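PDB 6IDN: ICChI, a glycosylated chitinase from Ipomoea carnea, which hydrolyses chitin, probably cutting its beta-1,4 links between N-acetylglucosamine units as other family 18 glycosidases do, and also shows lysozyme activity. Local coordinates for residues Leu33-His38 with Thr82-Leu87; Ser88-Ala93 with Asn131-Thr136; Ser95-Leu100 with Glu139-Leu144; Asn102-Gly107 with Glu117-Ile122; Tyr153-Pro158 with Phe176-Val181. All blocks are in the same frame, centred on the assembly; numbering follows the deposited sequence. Where two conformers were deposited one is given.

Interaction 1 (Leu33-His38 with Thr82-Leu87)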
# COMPACT_ATOMS: atom_id res chain seq x y z
N LEU A 33 4.65 -7.48 5.62
CA LEU A 33 4.73 -8.03 6.98
C LEU A 33 3.61 -9.06 7.09
O LEU A 33 2.44 -8.70 7.21
CB LEU A 33 4.61 -6.93 8.03
CG LEU A 33 5.06 -7.29 9.45
CD1 LEU A 33 6.59 -7.36 9.51
CD2 LEU A 33 4.55 -6.28 10.46
N THR A 34 3.97 -10.34 7.01
CA THR A 34 2.98 -11.41 6.83
C THR A 34 2.54 -12.08 8.13
O THR A 34 1.49 -12.74 8.13
CB THR A 34 3.51 -12.48 5.87
OG1 THR A 34 4.75 -13.02 6.34
CG2 THR A 34 3.69 -11.90 4.49
N THR A 35 3.31 -11.95 9.21
CA THR A 35 2.88 -12.34 10.55
C THR A 35 3.01 -11.14 11.47
O THR A 35 4.08 -10.51 11.50
CB THR A 35 3.70 -13.51 11.12
OG1 THR A 35 3.45 -14.70 10.36
CG2 THR A 35 3.33 -13.77 12.59
N PHE A 36 1.94 -10.81 12.19
CA PHE A 36 1.98 -9.81 13.25
C PHE A 36 0.73 -9.95 14.10
O PHE A 36 -0.25 -10.59 13.69
CB PHE A 36 2.11 -8.38 12.72
CG PHE A 36 0.97 -7.95 11.82
CD1 PHE A 36 -0.19 -7.40 12.35
CD2 PHE A 36 1.08 -8.06 10.45
CE1 PHE A 36 -1.23 -7.02 11.53
CE2 PHE A 36 0.04 -7.66 9.61
CZ PHE A 36 -1.11 -7.14 10.16
N GLY A 37 0.77 -9.37 15.29
CA GLY A 37 -0.35 -9.38 16.20
C GLY A 37 -0.42 -10.65 17.02
O GLY A 37 0.34 -11.60 16.84
N HIS A 38 -1.37 -10.65 17.95
CA HIS A 38 -1.66 -11.79 18.83
C HIS A 38 -0.38 -12.39 19.42
O HIS A 38 -0.20 -13.61 19.48
CB HIS A 38 -2.55 -12.84 18.13
CG HIS A 38 -1.97 -13.46 16.88
ND1 HIS A 38 -1.97 -12.82 15.65
CD2 HIS A 38 -1.45 -14.69 16.66
CE1 HIS A 38 -1.44 -13.62 14.74
NE2 HIS A 38 -1.13 -14.77 15.32
N THR A 82 -1.32 -13.86 1.73
CA THR A 82 -0.98 -15.08 2.46
C THR A 82 -0.26 -14.69 3.73
O THR A 82 0.81 -14.06 3.67
CB THR A 82 -0.10 -16.00 1.61
OG1 THR A 82 -0.77 -16.34 0.39
CG2 THR A 82 0.22 -17.29 2.39
N GLY A 83 -0.81 -15.05 4.87
CA GLY A 83 -0.12 -14.68 6.10
C GLY A 83 -0.78 -15.25 7.33
O GLY A 83 -1.84 -15.88 7.26
N ASN A 84 -0.12 -15.00 8.45
CA ASN A 84 -0.61 -15.32 9.78
C ASN A 84 -0.71 -14.01 10.56
O ASN A 84 0.13 -13.72 11.42
CB ASN A 84 0.33 -16.32 10.49
CG ASN A 84 -0.09 -16.62 11.91
OD1 ASN A 84 -1.27 -16.55 12.25
ND2 ASN A 84 0.88 -16.92 12.76
N TYR A 85 -1.70 -13.19 10.22
CA TYR A 85 -1.81 -11.90 10.89
C TYR A 85 -3.24 -11.63 11.30
O TYR A 85 -4.18 -12.02 10.60
CB TYR A 85 -1.27 -10.77 10.00
CG TYR A 85 -1.96 -10.62 8.66
CD1 TYR A 85 -1.49 -11.27 7.54
CD2 TYR A 85 -3.05 -9.77 8.51
CE1 TYR A 85 -2.11 -11.12 6.30
CE2 TYR A 85 -3.68 -9.61 7.28
CZ TYR A 85 -3.20 -10.27 6.18
OH TYR A 85 -3.81 -10.10 4.97
N TYR A 86 -3.38 -11.00 12.46
CA TYR A 86 -4.63 -10.49 13.02
C TYR A 86 -4.32 -9.90 14.39
O TYR A 86 -3.32 -10.26 15.03
CB TYR A 86 -5.71 -11.56 13.15
CG TYR A 86 -5.35 -12.75 14.00
CD1 TYR A 86 -5.61 -12.74 15.36
CD2 TYR A 86 -4.74 -13.87 13.46
CE1 TYR A 86 -5.28 -13.83 16.17
CE2 TYR A 86 -4.42 -14.97 14.25
CZ TYR A 86 -4.68 -14.93 15.60
OH TYR A 86 -4.36 -16.02 16.39
N LEU A 87 -5.18 -9.00 14.84
CA LEU A 87 -5.01 -8.32 16.12
C LEU A 87 -6.03 -8.88 17.10
O LEU A 87 -7.18 -9.11 16.74
CB LEU A 87 -5.22 -6.82 15.95
CG LEU A 87 -4.33 -6.20 14.88
CD1 LEU A 87 -4.83 -4.81 14.54
CD2 LEU A 87 -2.87 -6.15 15.34
O HOH W 1 3.37 -17.20 11.90

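Interaction 2 (Ser88-Ala93 with Asn131-Thr136)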
# COMPACT_ATOMS: atom_id res chain seq x y z
N SER A 88 -5.60 -9.06 18.35
CA SER A 88 -6.46 -9.75 19.31
C SER A 88 -7.17 -8.83 20.29
O SER A 88 -8.10 -9.29 20.97
CB SER A 88 -5.64 -10.80 20.08
OG SER A 88 -4.51 -10.21 20.69
N SER A 89 -6.80 -7.55 20.37
CA SER A 89 -7.34 -6.64 21.39
C SER A 89 -6.87 -5.23 21.09
O SER A 89 -5.98 -5.01 20.26
CB SER A 89 -6.89 -7.04 22.79
OG SER A 89 -5.51 -6.77 22.95
N ARG A 90 -7.44 -4.26 21.82
CA ARG A 90 -6.95 -2.88 21.69
C ARG A 90 -5.50 -2.78 22.14
O ARG A 90 -4.69 -2.07 21.52
CB ARG A 90 -7.80 -1.92 22.53
CG ARG A 90 -9.25 -1.70 22.12
CD ARG A 90 -9.91 -0.62 22.99
NE ARG A 90 -9.19 0.64 22.82
CZ ARG A 90 -9.50 1.57 21.92
NH1 ARG A 90 -10.55 1.42 21.13
NH2 ARG A 90 -8.74 2.66 21.82
N ASP A 91 -5.14 -3.48 23.23
CA ASP A 91 -3.77 -3.45 23.70
C ASP A 91 -2.82 -4.10 22.70
O ASP A 91 -1.67 -3.67 22.55
CB ASP A 91 -3.67 -4.14 25.07
CG ASP A 91 -4.26 -3.31 26.19
OD1 ASP A 91 -4.55 -2.11 25.97
OD2 ASP A 91 -4.44 -3.86 27.30
N ASP A 92 -3.28 -5.15 22.01
CA ASP A 92 -2.46 -5.78 20.99
C ASP A 92 -2.21 -4.81 19.85
O ASP A 92 -1.10 -4.74 19.30
CB ASP A 92 -3.15 -7.04 20.47
CG ASP A 92 -2.25 -7.88 19.56
OD1 ASP A 92 -1.05 -8.06 19.90
OD2 ASP A 92 -2.74 -8.36 18.52
N ALA A 93 -3.24 -4.05 19.48
CA ALA A 93 -3.08 -3.05 18.44
C ALA A 93 -2.04 -2.01 18.86
O ALA A 93 -1.21 -1.60 18.04
CB ALA A 93 -4.43 -2.39 18.14
N ASN A 131 -11.10 -8.82 11.08
CA ASN A 131 -11.08 -7.41 10.72
C ASN A 131 -10.93 -6.48 11.92
O ASN A 131 -10.84 -5.27 11.72
CB ASN A 131 -12.36 -7.05 9.99
CG ASN A 131 -13.54 -6.98 10.93
OD1 ASN A 131 -13.78 -7.92 11.70
ND2 ASN A 131 -14.24 -5.85 10.93
N ASP A 132 -10.91 -7.00 13.13
CA ASP A 132 -11.02 -6.19 14.34
C ASP A 132 -9.72 -5.45 14.67
O ASP A 132 -8.61 -5.96 14.49
CB ASP A 132 -11.42 -7.05 15.54
CG ASP A 132 -12.88 -7.44 15.53
OD1 ASP A 132 -13.64 -6.84 14.74
OD2 ASP A 132 -13.27 -8.33 16.32
N TYR A 133 -9.88 -4.23 15.20
CA TYR A 133 -8.84 -3.40 15.84
C TYR A 133 -7.87 -2.74 14.87
O TYR A 133 -6.92 -2.09 15.34
CB TYR A 133 -8.05 -4.19 16.90
CG TYR A 133 -8.96 -4.88 17.88
CD1 TYR A 133 -9.77 -4.14 18.73
CD2 TYR A 133 -9.01 -6.25 17.95
CE1 TYR A 133 -10.61 -4.76 19.61
CE2 TYR A 133 -9.85 -6.88 18.82
CZ TYR A 133 -10.64 -6.14 19.67
OH TYR A 133 -11.49 -6.78 20.55
N TYR A 134 -8.08 -2.83 13.56
CA TYR A 134 -7.24 -2.06 12.64
C TYR A 134 -7.52 -0.57 12.76
O TYR A 134 -6.63 0.26 12.48
CB TYR A 134 -7.43 -2.57 11.21
CG TYR A 134 -6.76 -3.90 11.00
CD1 TYR A 134 -5.38 -4.00 11.02
CD2 TYR A 134 -7.50 -5.07 10.83
CE1 TYR A 134 -4.74 -5.22 10.86
CE2 TYR A 134 -6.87 -6.30 10.67
CZ TYR A 134 -5.49 -6.37 10.68
OH TYR A 134 -4.87 -7.58 10.52
N ASP A 135 -8.74 -0.19 13.16
CA ASP A 135 -9.00 1.20 13.49
C ASP A 135 -8.11 1.66 14.65
O ASP A 135 -7.53 2.76 14.61
CB ASP A 135 -10.49 1.44 13.81
CG ASP A 135 -11.10 0.47 14.82
OD1 ASP A 135 -10.51 -0.57 15.18
OD2 ASP A 135 -12.25 0.75 15.25
N THR A 136 -7.99 0.83 15.69
CA THR A 136 -7.14 1.17 16.83
C THR A 136 -5.67 1.21 16.42
O THR A 136 -4.93 2.12 16.84
CB THR A 136 -7.38 0.15 17.96
OG1 THR A 136 -8.79 0.11 18.27
CG2 THR A 136 -6.61 0.50 19.22

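Interaction 3 (Ser95-Leu100 with Glu139-Leu144)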
# COMPACT_ATOMS: atom_id res chain seq x y z
N SER A 95 0.47 -2.49 20.89
CA SER A 95 1.78 -3.14 20.91
C SER A 95 2.36 -3.27 19.51
O SER A 95 3.57 -3.10 19.31
CB SER A 95 1.68 -4.52 21.56
OG SER A 95 1.40 -4.42 22.96
N VAL A 96 1.51 -3.56 18.52
CA VAL A 96 1.98 -3.67 17.14
C VAL A 96 2.36 -2.30 16.60
O VAL A 96 3.34 -2.16 15.85
CB VAL A 96 0.89 -4.35 16.28
CG1 VAL A 96 1.24 -4.29 14.80
CG2 VAL A 96 0.73 -5.79 16.72
N ALA A 97 1.60 -1.26 16.96
CA ALA A 97 1.96 0.08 16.52
C ALA A 97 3.34 0.45 17.03
O ALA A 97 4.17 1.01 16.30
CB ALA A 97 0.93 1.10 17.03
N GLN A 98 3.61 0.13 18.29
CA GLN A 98 4.92 0.45 18.86
C GLN A 98 6.02 -0.33 18.15
O GLN A 98 7.08 0.21 17.86
CB GLN A 98 4.91 0.12 20.36
CG GLN A 98 6.08 0.67 21.08
CD GLN A 98 6.02 2.17 21.18
OE1 GLN A 98 5.10 2.73 21.78
NE2 GLN A 98 6.98 2.83 20.55
N TYR A 99 5.76 -1.62 17.87
CA TYR A 99 6.72 -2.41 17.12
C TYR A 99 7.02 -1.77 15.78
O TYR A 99 8.19 -1.70 15.37
CB TYR A 99 6.18 -3.85 16.90
CG TYR A 99 6.90 -4.57 15.77
CD1 TYR A 99 8.09 -5.25 15.99
CD2 TYR A 99 6.40 -4.56 14.47
CE1 TYR A 99 8.76 -5.90 14.96
CE2 TYR A 99 7.07 -5.19 13.43
CZ TYR A 99 8.25 -5.86 13.68
OH TYR A 99 8.91 -6.51 12.65
N LEU A 100 5.98 -1.34 15.07
CA LEU A 100 6.19 -0.74 13.76
C LEU A 100 6.99 0.55 13.88
O LEU A 100 7.90 0.81 13.09
CB LEU A 100 4.85 -0.48 13.07
CG LEU A 100 4.08 -1.76 12.75
CD1 LEU A 100 2.68 -1.39 12.32
CD2 LEU A 100 4.76 -2.53 11.65
N GLU A 139 -5.09 4.49 14.78
CA GLU A 139 -5.12 5.56 15.77
C GLU A 139 -3.84 5.56 16.60
O GLU A 139 -3.29 6.63 16.91
CB GLU A 139 -6.36 5.38 16.66
CG GLU A 139 -7.69 5.81 15.95
CD GLU A 139 -8.95 5.44 16.71
OE1 GLU A 139 -8.88 4.58 17.62
OE2 GLU A 139 -10.02 6.01 16.42
N GLN A 140 -3.33 4.39 16.97
CA GLN A 140 -2.12 4.37 17.78
C GLN A 140 -0.89 4.78 16.98
O GLN A 140 0.01 5.42 17.53
CB GLN A 140 -1.93 2.98 18.39
CG GLN A 140 -3.04 2.58 19.36
CD GLN A 140 -2.99 3.30 20.71
OE1 GLN A 140 -3.90 3.15 21.52
NE2 GLN A 140 -1.95 4.08 20.95
N LEU A 141 -0.84 4.44 15.69
CA LEU A 141 0.23 4.95 14.83
C LEU A 141 0.15 6.47 14.68
O LEU A 141 1.18 7.16 14.68
CB LEU A 141 0.16 4.30 13.45
CG LEU A 141 0.62 2.85 13.42
CD1 LEU A 141 0.21 2.18 12.11
CD2 LEU A 141 2.12 2.74 13.59
N TRP A 142 -1.06 7.01 14.54
CA TRP A 142 -1.23 8.46 14.44
C TRP A 142 -0.69 9.15 15.68
O TRP A 142 0.00 10.17 15.58
CB TRP A 142 -2.73 8.76 14.24
CG TRP A 142 -3.16 10.20 14.03
CD1 TRP A 142 -3.41 10.81 12.83
CD2 TRP A 142 -3.49 11.16 15.04
NE1 TRP A 142 -3.82 12.11 13.04
CE2 TRP A 142 -3.87 12.34 14.39
CE3 TRP A 142 -3.44 11.14 16.44
CZ2 TRP A 142 -4.25 13.49 15.09
CZ3 TRP A 142 -3.83 12.27 17.13
CH2 TRP A 142 -4.22 13.43 16.46
N ILE A 143 -0.99 8.59 16.86
CA ILE A 143 -0.45 9.16 18.10
C ILE A 143 1.07 9.08 18.11
O ILE A 143 1.74 10.04 18.51
CB ILE A 143 -1.06 8.44 19.31
CG1 ILE A 143 -2.55 8.77 19.40
CG2 ILE A 143 -0.34 8.84 20.59
CD1 ILE A 143 -3.30 7.86 20.37
N LEU A 144 1.64 7.95 17.70
CA LEU A 144 3.10 7.82 17.73
C LEU A 144 3.77 8.86 16.84
O LEU A 144 4.83 9.42 17.19
CB LEU A 144 3.51 6.41 17.30
CG LEU A 144 3.36 5.35 18.40
CD1 LEU A 144 3.28 3.95 17.80
CD2 LEU A 144 4.53 5.43 19.40

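Interaction 4 (Asn102-Gly107 with Glu117-Ile122)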
# COMPACT_ATOMS: atom_id res chain seq x y z
N ASN A 102 9.09 1.39 16.28
CA ASN A 102 10.45 1.13 16.74
C ASN A 102 11.30 0.46 15.67
O ASN A 102 12.52 0.66 15.64
CB ASN A 102 10.42 0.25 17.98
CG ASN A 102 9.93 0.98 19.21
OD1 ASN A 102 9.90 2.21 19.25
ND2 ASN A 102 9.57 0.22 20.24
N ASN A 103 10.69 -0.36 14.81
CA ASN A 103 11.47 -1.20 13.92
C ASN A 103 11.52 -0.68 12.49
O ASN A 103 12.50 -0.96 11.78
CB ASN A 103 10.93 -2.63 13.94
CG ASN A 103 11.37 -3.39 15.17
OD1 ASN A 103 12.47 -3.95 15.19
ND2 ASN A 103 10.55 -3.38 16.22
N PHE A 104 10.52 0.10 12.06
CA PHE A 104 10.43 0.56 10.68
C PHE A 104 10.32 2.07 10.55
O PHE A 104 10.74 2.63 9.53
CB PHE A 104 9.24 -0.12 9.99
CG PHE A 104 9.42 -1.60 9.79
CD1 PHE A 104 10.17 -2.08 8.72
CD2 PHE A 104 8.88 -2.51 10.68
CE1 PHE A 104 10.35 -3.45 8.54
CE2 PHE A 104 9.07 -3.88 10.51
CZ PHE A 104 9.81 -4.34 9.43
N LEU A 105 9.78 2.76 11.55
CA LEU A 105 9.52 4.19 11.46
C LEU A 105 10.63 4.93 12.23
O LEU A 105 11.79 4.56 12.07
CB LEU A 105 8.09 4.48 11.88
CG LEU A 105 7.03 3.70 11.11
CD1 LEU A 105 5.67 4.08 11.70
CD2 LEU A 105 7.09 4.02 9.61
N GLY A 106 10.33 5.94 13.05
CA GLY A 106 11.40 6.75 13.61
C GLY A 106 11.96 6.34 14.96
O GLY A 106 12.73 7.10 15.55
N GLY A 107 11.60 5.17 15.48
CA GLY A 107 12.05 4.73 16.78
C GLY A 107 13.29 3.86 16.70
O GLY A 107 13.95 3.78 15.66
N GLU A 117 17.43 3.80 8.36
CA GLU A 117 16.59 4.80 7.70
C GLU A 117 15.11 4.57 8.00
O GLU A 117 14.59 3.46 7.83
CB GLU A 117 16.83 4.78 6.19
CG GLU A 117 16.16 5.92 5.46
CD GLU A 117 16.82 7.27 5.72
OE1 GLU A 117 18.02 7.30 6.07
OE2 GLU A 117 16.14 8.30 5.57
N SER A 118 14.42 5.64 8.42
CA SER A 118 12.99 5.55 8.72
C SER A 118 12.15 5.46 7.46
O SER A 118 12.37 6.18 6.48
CB SER A 118 12.52 6.77 9.52
OG SER A 118 11.13 6.66 9.86
N LEU A 119 11.17 4.56 7.47
CA LEU A 119 10.17 4.62 6.42
C LEU A 119 9.18 5.74 6.71
O LEU A 119 9.14 6.32 7.81
CB LEU A 119 9.43 3.28 6.30
CG LEU A 119 10.29 2.07 5.90
CD1 LEU A 119 9.45 0.83 5.60
CD2 LEU A 119 11.14 2.41 4.72
N ASP A 120 8.35 6.05 5.71
CA ASP A 120 7.44 7.18 5.80
C ASP A 120 6.07 6.84 6.38
O ASP A 120 5.35 7.75 6.77
CB ASP A 120 7.26 7.81 4.42
CG ASP A 120 8.50 8.54 3.96
OD1 ASP A 120 8.92 9.52 4.63
OD2 ASP A 120 9.09 8.13 2.95
N GLY A 121 5.70 5.57 6.46
CA GLY A 121 4.39 5.23 6.95
C GLY A 121 4.08 3.77 6.70
O GLY A 121 4.96 2.99 6.30
N ILE A 122 2.81 3.45 6.91
CA ILE A 122 2.32 2.08 7.00
C ILE A 122 1.14 1.94 6.07
O ILE A 122 0.19 2.73 6.14
CB ILE A 122 1.92 1.73 8.44
CG1 ILE A 122 3.13 1.92 9.37
CG2 ILE A 122 1.36 0.29 8.51
CD1 ILE A 122 4.32 1.03 9.04

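Interaction 5 (Tyr153-Pro158 with Phe176-Val181)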
# COMPACT_ATOMS: atom_id res chain seq x y z
N TYR A 153 2.63 8.51 7.60
CA TYR A 153 1.50 8.39 6.68
C TYR A 153 0.79 7.07 6.87
O TYR A 153 1.41 6.04 7.14
CB TYR A 153 1.97 8.52 5.24
CG TYR A 153 2.54 9.88 4.97
CD1 TYR A 153 1.72 10.97 4.69
CD2 TYR A 153 3.90 10.09 5.05
CE1 TYR A 153 2.25 12.22 4.48
CE2 TYR A 153 4.44 11.33 4.84
CZ TYR A 153 3.62 12.39 4.55
OH TYR A 153 4.17 13.63 4.35
N LEU A 154 -0.53 7.09 6.74
CA LEU A 154 -1.34 5.89 6.83
C LEU A 154 -2.02 5.66 5.49
O LEU A 154 -2.65 6.58 4.96
CB LEU A 154 -2.37 6.02 7.95
CG LEU A 154 -1.80 6.24 9.35
CD1 LEU A 154 -2.90 6.52 10.38
CD2 LEU A 154 -0.99 5.02 9.76
N ALA A 155 -1.87 4.46 4.95
CA ALA A 155 -2.47 4.12 3.67
C ALA A 155 -3.25 2.83 3.83
O ALA A 155 -2.90 1.98 4.65
CB ALA A 155 -1.40 3.98 2.56
N ALA A 156 -4.33 2.69 3.06
CA ALA A 156 -5.15 1.48 3.08
C ALA A 156 -5.40 0.98 1.67
O ALA A 156 -5.55 1.77 0.74
CB ALA A 156 -6.52 1.73 3.76
N ALA A 157 -5.52 -0.35 1.54
CA ALA A 157 -5.69 -1.01 0.24
C ALA A 157 -6.91 -1.92 0.23
O ALA A 157 -6.80 -3.14 0.10
CB ALA A 157 -4.43 -1.80 -0.13
N PRO A 158 -8.11 -1.35 0.35
CA PRO A 158 -9.32 -2.17 0.29
C PRO A 158 -9.58 -2.67 -1.13
O PRO A 158 -9.12 -2.10 -2.11
CB PRO A 158 -10.42 -1.21 0.73
CG PRO A 158 -9.96 0.14 0.20
CD PRO A 158 -8.43 0.10 0.38
N PHE A 176 -6.80 8.14 7.37
CA PHE A 176 -5.90 7.64 6.34
C PHE A 176 -5.53 8.74 5.34
O PHE A 176 -6.40 9.45 4.82
CB PHE A 176 -6.49 6.41 5.65
CG PHE A 176 -6.25 5.17 6.42
CD1 PHE A 176 -7.00 4.90 7.54
CD2 PHE A 176 -5.18 4.35 6.13
CE1 PHE A 176 -6.75 3.77 8.32
CE2 PHE A 176 -4.91 3.22 6.90
CZ PHE A 176 -5.70 2.93 8.00
N ASP A 177 -4.23 8.88 5.11
CA ASP A 177 -3.71 9.84 4.14
C ASP A 177 -3.94 9.36 2.72
O ASP A 177 -4.17 10.17 1.82
CB ASP A 177 -2.22 10.05 4.39
CG ASP A 177 -1.97 10.54 5.78
OD1 ASP A 177 -2.17 11.76 5.99
OD2 ASP A 177 -1.63 9.74 6.68
N TYR A 178 -3.88 8.05 2.50
CA TYR A 178 -4.01 7.46 1.18
C TYR A 178 -4.94 6.27 1.27
O TYR A 178 -4.85 5.49 2.22
CB TYR A 178 -2.64 6.96 0.63
CG TYR A 178 -1.58 8.04 0.52
CD1 TYR A 178 -0.74 8.29 1.59
CD2 TYR A 178 -1.43 8.78 -0.63
CE1 TYR A 178 0.20 9.26 1.53
CE2 TYR A 178 -0.46 9.77 -0.71
CZ TYR A 178 0.34 10.00 0.39
OH TYR A 178 1.33 10.96 0.37
N VAL A 179 -5.81 6.11 0.29
CA VAL A 179 -6.59 4.87 0.15
C VAL A 179 -6.52 4.52 -1.33
O VAL A 179 -6.95 5.32 -2.17
CB VAL A 179 -8.06 5.00 0.62
CG1 VAL A 179 -8.80 3.70 0.28
CG2 VAL A 179 -8.10 5.27 2.13
N TRP A 180 -5.92 3.38 -1.67
CA TRP A 180 -5.90 2.88 -3.05
C TRP A 180 -6.88 1.73 -3.13
O TRP A 180 -6.64 0.67 -2.56
CB TRP A 180 -4.50 2.46 -3.49
CG TRP A 180 -3.55 2.07 -2.41
CD1 TRP A 180 -3.54 0.89 -1.71
CD2 TRP A 180 -2.44 2.82 -1.94
NE1 TRP A 180 -2.49 0.88 -0.82
CE2 TRP A 180 -1.79 2.04 -0.96
CE3 TRP A 180 -1.90 4.07 -2.28
CZ2 TRP A 180 -0.68 2.48 -0.28
CZ3 TRP A 180 -0.75 4.51 -1.59
CH2 TRP A 180 -0.18 3.70 -0.60
N VAL A 181 -7.97 1.94 -3.85
CA VAL A 181 -9.03 0.94 -3.97
C VAL A 181 -8.67 -0.03 -5.08
O VAL A 181 -8.40 0.39 -6.21
CB VAL A 181 -10.38 1.62 -4.24
CG1 VAL A 181 -11.47 0.57 -4.26
CG2 VAL A 181 -10.67 2.69 -3.18

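Interaction 1 (Leu33-His38 with Thr82-Leu87)
This is an aromatic contact in which His38 stacks on Tyr86 and Phe36 packs on Tyr85, between the end of strand 27-36 with the loop after it and the chain that follows strand 73-80. The two runs head roughly the same way. His38 and Tyr86 form an offset stack, centroids 3.6 Å apart and planes at 3°, with Tyr86 CZ above the middle of the imidazole and His38 ND1 above the middle of the phenol ring. The imidazole is fixed in rotation as well, since His38 ND1 donates to Tyr86 O at 3.0 Å, with an N-H...O angle of 169° and the acceptor close to the ring plane. Tyr85 CB lies over one face of the Phe36 ring, 3.4 Å from Phe36 CE2. Both residues hold CG between the backbone N and the carbonyl carbon, and the side chains run side by side, their rings slid apart with little overlap. Tyr85 OH reaches on to Gly80 O and Glu127 N. Asn84 N donates to Thr34 O at 2.8 Å, and a water joins Thr35 OG1 to Asn84 ND2. Gly37 CA makes a CA-H...O contact with Tyr86 O at 3.3 Å. Thr34 and Thr35 both face Ile43, a classic beta bulge at the C-terminal strand ends of the TIM barrel.

Interaction 2 (Ser88-Ala93 with Asn131-Thr136)
The backbones approach at two places, Arg90 to Tyr133 and Ala93 to Thr136, with CA atoms 6.2 and 6.1 Å apart, where helices 90-103 and 134-148 begin next to each other. Tyr133 carries the first of these. Its ring lies against the backbone that leads into helix 90-103: Ser89 C stands above the ring centre, and Arg90 N lies over the same face nearer the rim. Tyr133 CE2 comes to 3.5 Å from Ser89 N. Tyr133 CG stands anti to the carbonyl carbon (chi1 -52°), on the side of the backbone N. Both segments are helix starts on the outer layer of the TIM barrel, with Ser89 and Tyr133 at the N-cap positions. Ser89 OG accepts from Asp92 N at 2.9 Å, a capping bond, while Asp92 OD2 takes the N-H of Ser88 and also that of His38, tying the helix start to the preceding loops. One turn into the helices, Ala93 CB meets Thr136 CG2 at 3.8 Å and lies equally far from Tyr133 O. Arg90 bends at chi3 (61°); its side chain and that of Thr136 cross at about a right angle, with Thr136 CG2 over one face of the guanidinium. Arg90 NH1 is 3.6 Å from Thr136 OG1, a packing distance and not a hydrogen bond. Asp135 carries the opposite charge, but its OD2 stays 6.2 Å from Arg90 NH1, too far for a salt bridge.

Interaction 3 (Ser95-Leu100 with Glu139-Leu144)
Ala97 CB, on helix 90-103, packs against three side chains of helix 134-148: it lies 3.7 Å from Gln140 CB, 3.8 Å from Leu144 CD1 and 4.0 Å from Leu141 CD2. The small methyl allows a close approach, with the CA atoms of Ala97 and Leu141 only 5.4 Å apart and the axes of the two helical segments 8.8 Å apart at a crossing angle of -43°. Leu144 CD1 also reaches the backbone, 3.4 Å from Ala97 O. Its other methyl, CD2, meets the amide end of Gln98, 3.6 Å from Gln98 OE1. Gln98 points its CB away from helix 134-148, but its chain bends at chi2 (70°), bringing CD back, and the Gln98 and Leu144 side chains cross at about a right angle; Gln98 NE2 bonds to Asn102 OD1. Deeper in, Leu141 CD2 touches Leu100 CB. Val96 and Ala97 also touch Leu137, which extends the contact between the two helices, and Leu100 rests on Leu76 and Leu78, placing helix 90-103 on strand 73-80.

Interaction 4 (Asn102-Gly107 with Glu117-Ile122)
The chain leaves helix 90-103 at Phe104 and meets the approach to strand 121-126, the CA atoms of Leu105 and Ser118 lying 4.6 Å apart. One backbone bond joins the two, from Leu119 N to Phe104 O at 2.9 Å, with an angle of 170° at the hydrogen. Leu105 carries most of the side-chain packing. Its CB points away from the partner segment, yet its two methyls come back to it: CD2 lies 3.6 Å from Leu119 O and 3.8 Å from Gly121 N, and CD1 lies 4.1 Å from Ile122 CG1. Ser118 places OG anti to its backbone N (chi1 -178°), against the carbonyl group of Leu105. That approach to Leu105 O is contact only, its angle being poor for a bond; the hydroxyl gives its hydrogen to Leu119 O of its own segment at 2.9 Å. The carbonyl of Leu105 has a partner in Arg112 NH1. Phe104 CD1 touches Leu119 CD1 at 4.3 Å, and both side chains continue onto Leu76 of strand 73-80. The arrangement is the helix-to-strand return of a beta-alpha-beta unit, in which helix 90-103 leads back into strand 121-126 beside strand 73-80 of the TIM barrel.

Interaction 5 (Tyr153-Pro158 with Phe176-Val181)
Packing is tightest where the Trp180 indole meets the alanines of the facing strand: Ala157 CB sits at the indole edge, 3.2 Å from Trp180 CD1, and Ala155 CB is 3.3 Å from Trp180 CZ2. Ala156 O lies over an indole face while accepting from Trp180 N at 2.9 Å. On the opposite face of the sheet from Ala155 CB, Ala156 CB meets Phe176 CD2, and Leu154 CB lies over one face of the Phe176 ring. Strands 153-156 and 178-181 run parallel, 16° apart, paired Ala155 with Tyr178 and Ala156 with Val179. With helix 168-171 they form a beta-alpha-beta unit of the TIM barrel. The partly exposed end is looser. There Tyr153 and Asp177 cross at about a right angle, Tyr153 CD1 lying 3.9 Å from both Asp177 CG and Tyr178 CE1. Polar bonds add to the packing here: Asp177, with CG anti to its carbonyl carbon (chi1 -59°), takes the Leu154 N-H on the anti lone pair of OD2 at 2.9 Å, and Leu154 O receives Tyr178 N and, weakly, Asp177 N.

In the fold
All five contacts belong to one TIM barrel and share its sheet or the helices packed on it. Interaction 1 closes first along the chain. Interactions 2 and 3, centres 11 Å apart, use successive parts of helices 90-103 and 134-148; interaction 4 is nested inside the loops both close, and interaction 5 follows. Interactions 1 and 2 touch, their centres 12 Å apart. Leu141 is a shared apolar neighbour, touching Leu105 and Ile122 of interaction 4 and Leu154 of interaction 5. Neighbouring strands 121-126 and 153-156 join these last two through Ile122 O with Ala155 N, although their centres are 17 Å apart. The contacts thus follow successive strand and helix units round one part of the barrel.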